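Local coordinates for N-terminal acetyltransferase-like protein (Chaetomium thermophilum, PDB 5NNP), which is probably the auxiliary subunit of the N-terminal acetyltransferase NatA, an all-helical TPR-type scaffold that would hold the catalytic subunit transferring acetyl groups to protein N-termini, at residues Q485-L490 with S515-W520. Sequence-based numbering, arbitrary orientation.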
ATOM      1  N   GLN A 485      -5.144   7.156  10.434  1.00 32.37           N
ATOM      2  CA  GLN A 485      -4.398   5.920  10.207  1.00 35.15           C
ATOM      3  C   GLN A 485      -2.879   6.138  10.179  1.00 35.99           C
ATOM      4  O   GLN A 485      -2.173   5.534   9.363  1.00 27.89           O
ATOM      5  CB  GLN A 485      -4.873   5.269   8.902  1.00 33.76           C
ATOM      6  CG  GLN A 485      -6.398   5.058   8.877  1.00 34.47           C
ATOM      7  CD  GLN A 485      -6.931   4.577   7.526  1.00 33.33           C
ATOM      8  OE1 GLN A 485      -6.189   4.475   6.563  1.00 34.25           O
ATOM      9  NE2 GLN A 485      -8.230   4.287   7.461  1.00 30.12           N
ATOM     10  N   CYS A 486      -2.380   6.988  11.079  1.00 26.68           N
ATOM     11  CA  CYS A 486      -0.960   7.334  11.078  1.00 32.14           C
ATOM     12  C   CYS A 486      -0.111   6.276  11.799  1.00 39.66           C
ATOM     13  O   CYS A 486       0.109   6.360  13.017  1.00 46.33           O
ATOM     14  CB  CYS A 486      -0.735   8.712  11.726  1.00 31.48           C
ATOM     15  SG  CYS A 486       0.940   9.369  11.494  1.00 38.20           S
ATOM     16  N   ILE A 487       0.389   5.306  11.035  1.00 31.77           N
ATOM     17  CA  ILE A 487       1.100   4.155  11.588  1.00 32.79           C
ATOM     18  C   ILE A 487       2.523   4.470  12.105  1.00 35.59           C
ATOM     19  O   ILE A 487       2.969   3.889  13.089  1.00 37.92           O
ATOM     20  CB  ILE A 487       1.181   3.014  10.538  1.00 38.85           C
ATOM     21  CG1 ILE A 487      -0.228   2.485  10.233  1.00 39.39           C
ATOM     22  CG2 ILE A 487       2.069   1.862  11.027  1.00 30.57           C
ATOM     23  CD1 ILE A 487      -0.288   1.460   9.122  1.00 35.83           C
ATOM     24  N   TRP A 488       3.243   5.370  11.447  1.00 33.06           N
ATOM     25  CA  TRP A 488       4.593   5.680  11.905  1.00 34.82           C
ATOM     26  C   TRP A 488       4.514   6.245  13.322  1.00 37.81           C
ATOM     27  O   TRP A 488       5.239   5.792  14.222  1.00 39.35           O
ATOM     28  CB  TRP A 488       5.329   6.643  10.952  1.00 26.36           C
ATOM     29  CG  TRP A 488       5.056   8.123  11.142  1.00 36.75           C
ATOM     30  CD1 TRP A 488       4.217   8.905  10.396  1.00 32.86           C
ATOM     31  CD2 TRP A 488       5.636   8.996  12.133  1.00 41.57           C
ATOM     32  NE1 TRP A 488       4.230  10.198  10.866  1.00 30.95           N
ATOM     33  CE2 TRP A 488       5.089  10.281  11.925  1.00 37.24           C
ATOM     34  CE3 TRP A 488       6.548   8.810  13.180  1.00 42.91           C
ATOM     35  CZ2 TRP A 488       5.439  11.373  12.716  1.00 41.29           C
ATOM     36  CZ3 TRP A 488       6.892   9.904  13.966  1.00 38.61           C
ATOM     37  CH2 TRP A 488       6.339  11.165  13.729  1.00 39.95           C
ATOM     38  N   PHE A 489       3.605   7.185  13.544  1.00 33.72           N
ATOM     39  CA  PHE A 489       3.561   7.809  14.851  1.00 38.49           C
ATOM     40  C   PHE A 489       3.072   6.819  15.900  1.00 42.98           C
ATOM     41  O   PHE A 489       3.631   6.744  16.987  1.00 36.76           O
ATOM     42  CB  PHE A 489       2.677   9.054  14.874  1.00 30.56           C
ATOM     43  CG  PHE A 489       2.586   9.668  16.234  1.00 40.20           C
ATOM     44  CD1 PHE A 489       3.610  10.472  16.710  1.00 37.39           C
ATOM     45  CD2 PHE A 489       1.510   9.409  17.060  1.00 43.51           C
ATOM     46  CE1 PHE A 489       3.549  11.026  17.956  1.00 35.13           C
ATOM     47  CE2 PHE A 489       1.451   9.968  18.330  1.00 46.92           C
ATOM     48  CZ  PHE A 489       2.476  10.775  18.771  1.00 39.32           C
ATOM     49  N   LEU A 490       2.020   6.070  15.568  1.00 46.15           N
ATOM     50  CA  LEU A 490       1.467   5.085  16.494  1.00 37.16           C
ATOM     51  C   LEU A 490       2.537   4.073  16.910  1.00 39.49           C
ATOM     52  O   LEU A 490       2.661   3.749  18.092  1.00 38.86           O
ATOM     53  CB  LEU A 490       0.265   4.370  15.879  1.00 36.94           C
ATOM     54  CG  LEU A 490      -1.028   5.177  15.685  1.00 41.58           C
ATOM     55  CD1 LEU A 490      -2.092   4.344  14.975  1.00 43.79           C
ATOM     56  CD2 LEU A 490      -1.567   5.691  16.994  1.00 35.99           C
ATOM     57  N   SER A 515      -5.512  -2.994  14.029  1.00 36.81           N
ATOM     58  CA  SER A 515      -6.859  -2.643  13.593  1.00 30.23           C
ATOM     59  C   SER A 515      -6.896  -1.835  12.304  1.00 40.27           C
ATOM     60  O   SER A 515      -7.822  -1.983  11.491  1.00 36.52           O
ATOM     61  CB  SER A 515      -7.564  -1.865  14.676  1.00 29.13           C
ATOM     62  OG  SER A 515      -8.028  -2.756  15.668  1.00 52.94           O
ATOM     63  N   ILE A 516      -5.901  -0.971  12.129  1.00 38.66           N
ATOM     64  CA  ILE A 516      -5.763  -0.239  10.885  1.00 34.59           C
ATOM     65  C   ILE A 516      -5.611  -1.224   9.738  1.00 33.93           C
ATOM     66  O   ILE A 516      -6.167  -1.004   8.658  1.00 35.66           O
ATOM     67  CB  ILE A 516      -4.568   0.734  10.921  1.00 31.86           C
ATOM     68  CG1 ILE A 516      -4.884   1.901  11.853  1.00 31.64           C
ATOM     69  CG2 ILE A 516      -4.259   1.267   9.550  1.00 22.67           C
ATOM     70  CD1 ILE A 516      -3.674   2.765  12.165  1.00 31.45           C
ATOM     71  N   PHE A 517      -4.896  -2.326   9.969  1.00 25.90           N
ATOM     72  CA  PHE A 517      -4.724  -3.300   8.894  1.00 29.26           C
ATOM     73  C   PHE A 517      -6.023  -4.065   8.658  1.00 30.40           C
ATOM     74  O   PHE A 517      -6.333  -4.412   7.526  1.00 38.81           O
ATOM     75  CB  PHE A 517      -3.544  -4.241   9.159  1.00 23.18           C
ATOM     76  CG  PHE A 517      -2.259  -3.756   8.534  1.00 22.76           C
ATOM     77  CD1 PHE A 517      -1.898  -4.150   7.257  1.00 29.99           C
ATOM     78  CD2 PHE A 517      -1.448  -2.844   9.192  1.00 28.05           C
ATOM     79  CE1 PHE A 517      -0.726  -3.678   6.665  1.00 26.68           C
ATOM     80  CE2 PHE A 517      -0.272  -2.358   8.590  1.00 29.62           C
ATOM     81  CZ  PHE A 517       0.083  -2.784   7.333  1.00 22.91           C
ATOM     82  N   ASP A 518      -6.822  -4.268   9.695  1.00 30.71           N
ATOM     83  CA  ASP A 518      -8.120  -4.898   9.489  1.00 34.31           C
ATOM     84  C   ASP A 518      -8.981  -4.007   8.597  1.00 40.43           C
ATOM     85  O   ASP A 518      -9.729  -4.492   7.759  1.00 43.04           O
ATOM     86  CB  ASP A 518      -8.832  -5.169  10.815  1.00 35.30           C
ATOM     87  CG  ASP A 518      -8.252  -6.367  11.570  1.00 45.49           C
ATOM     88  OD1 ASP A 518      -7.507  -7.168  10.957  1.00 40.59           O
ATOM     89  OD2 ASP A 518      -8.553  -6.503  12.781  1.00 49.36           O
ATOM     90  N   THR A 519      -8.844  -2.698   8.765  1.00 36.73           N
ATOM     91  CA  THR A 519      -9.653  -1.749   8.021  1.00 33.15           C
ATOM     92  C   THR A 519      -9.275  -1.749   6.553  1.00 35.23           C
ATOM     93  O   THR A 519     -10.132  -1.770   5.675  1.00 30.30           O
ATOM     94  CB  THR A 519      -9.495  -0.344   8.565  1.00 33.00           C
ATOM     95  OG1 THR A 519     -10.036  -0.288   9.884  1.00 34.74           O
ATOM     96  CG2 THR A 519     -10.214   0.669   7.659  1.00 23.22           C
ATOM     97  N   TRP A 520      -7.975  -1.705   6.306  1.00 35.63           N
ATOM     98  CA  TRP A 520      -7.428  -1.763   4.970  1.00 27.01           C
ATOM     99  C   TRP A 520      -7.933  -3.010   4.250  1.00 37.51           C
ATOM    100  O   TRP A 520      -8.245  -2.971   3.054  1.00 38.33           O
ATOM    101  CB  TRP A 520      -5.906  -1.739   5.056  1.00 21.00           C
ATOM    102  CG  TRP A 520      -5.381  -0.388   5.454  1.00 27.22           C
ATOM    103  CD1 TRP A 520      -6.123   0.724   5.717  1.00 30.26           C
ATOM    104  CD2 TRP A 520      -4.006   0.002   5.602  1.00 28.47           C
ATOM    105  NE1 TRP A 520      -5.301   1.780   6.031  1.00 31.36           N
ATOM    106  CE2 TRP A 520      -4.001   1.368   5.962  1.00 27.18           C
ATOM    107  CE3 TRP A 520      -2.782  -0.671   5.478  1.00 33.04           C
ATOM    108  CZ2 TRP A 520      -2.814   2.074   6.206  1.00 27.31           C
ATOM    109  CZ3 TRP A 520      -1.597   0.039   5.716  1.00 28.68           C
ATOM    110  CH2 TRP A 520      -1.626   1.394   6.071  1.00 28.63           C
TER
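With CG of Q485 anti to its carbonyl carbon (chi1 -54°) and CD anti again beyond it (chi2 173°), the extended side chain carries its amide to the indole edge of W520. There NE1 of W520 donates to OE1 of Q485 at 2.9 Å, almost straight along N-H and within the ring plane, while approaching from above the amide plane. OE1 also takes hydrogen bonds from a polar side chain and from the backbone of another protein chain, three in all. In this α-solenoid of TPR-type helical hairpins, the turn between helices 476-483 and 487-499 is pinned to helix 503-523: Q485, with positive phi, is the C′ residue of a Schellman motif ending the first helix, and C486 N-caps the second. An alanine in place of W520 would probably leave OE1 without its intramolecular donor and open a gap beside CD1 of I487, a side chain that meets the indole tip to tip at CH2. I516 meets L490 tip to tip, CD1 to CD1 at 3.6 Å; CD1 of I516 lies 3.8 Å from CA of Q485, and its CG2 over one indole face, toward the rim. CE2 of F517 touches CD1 of I487 at 3.9 Å.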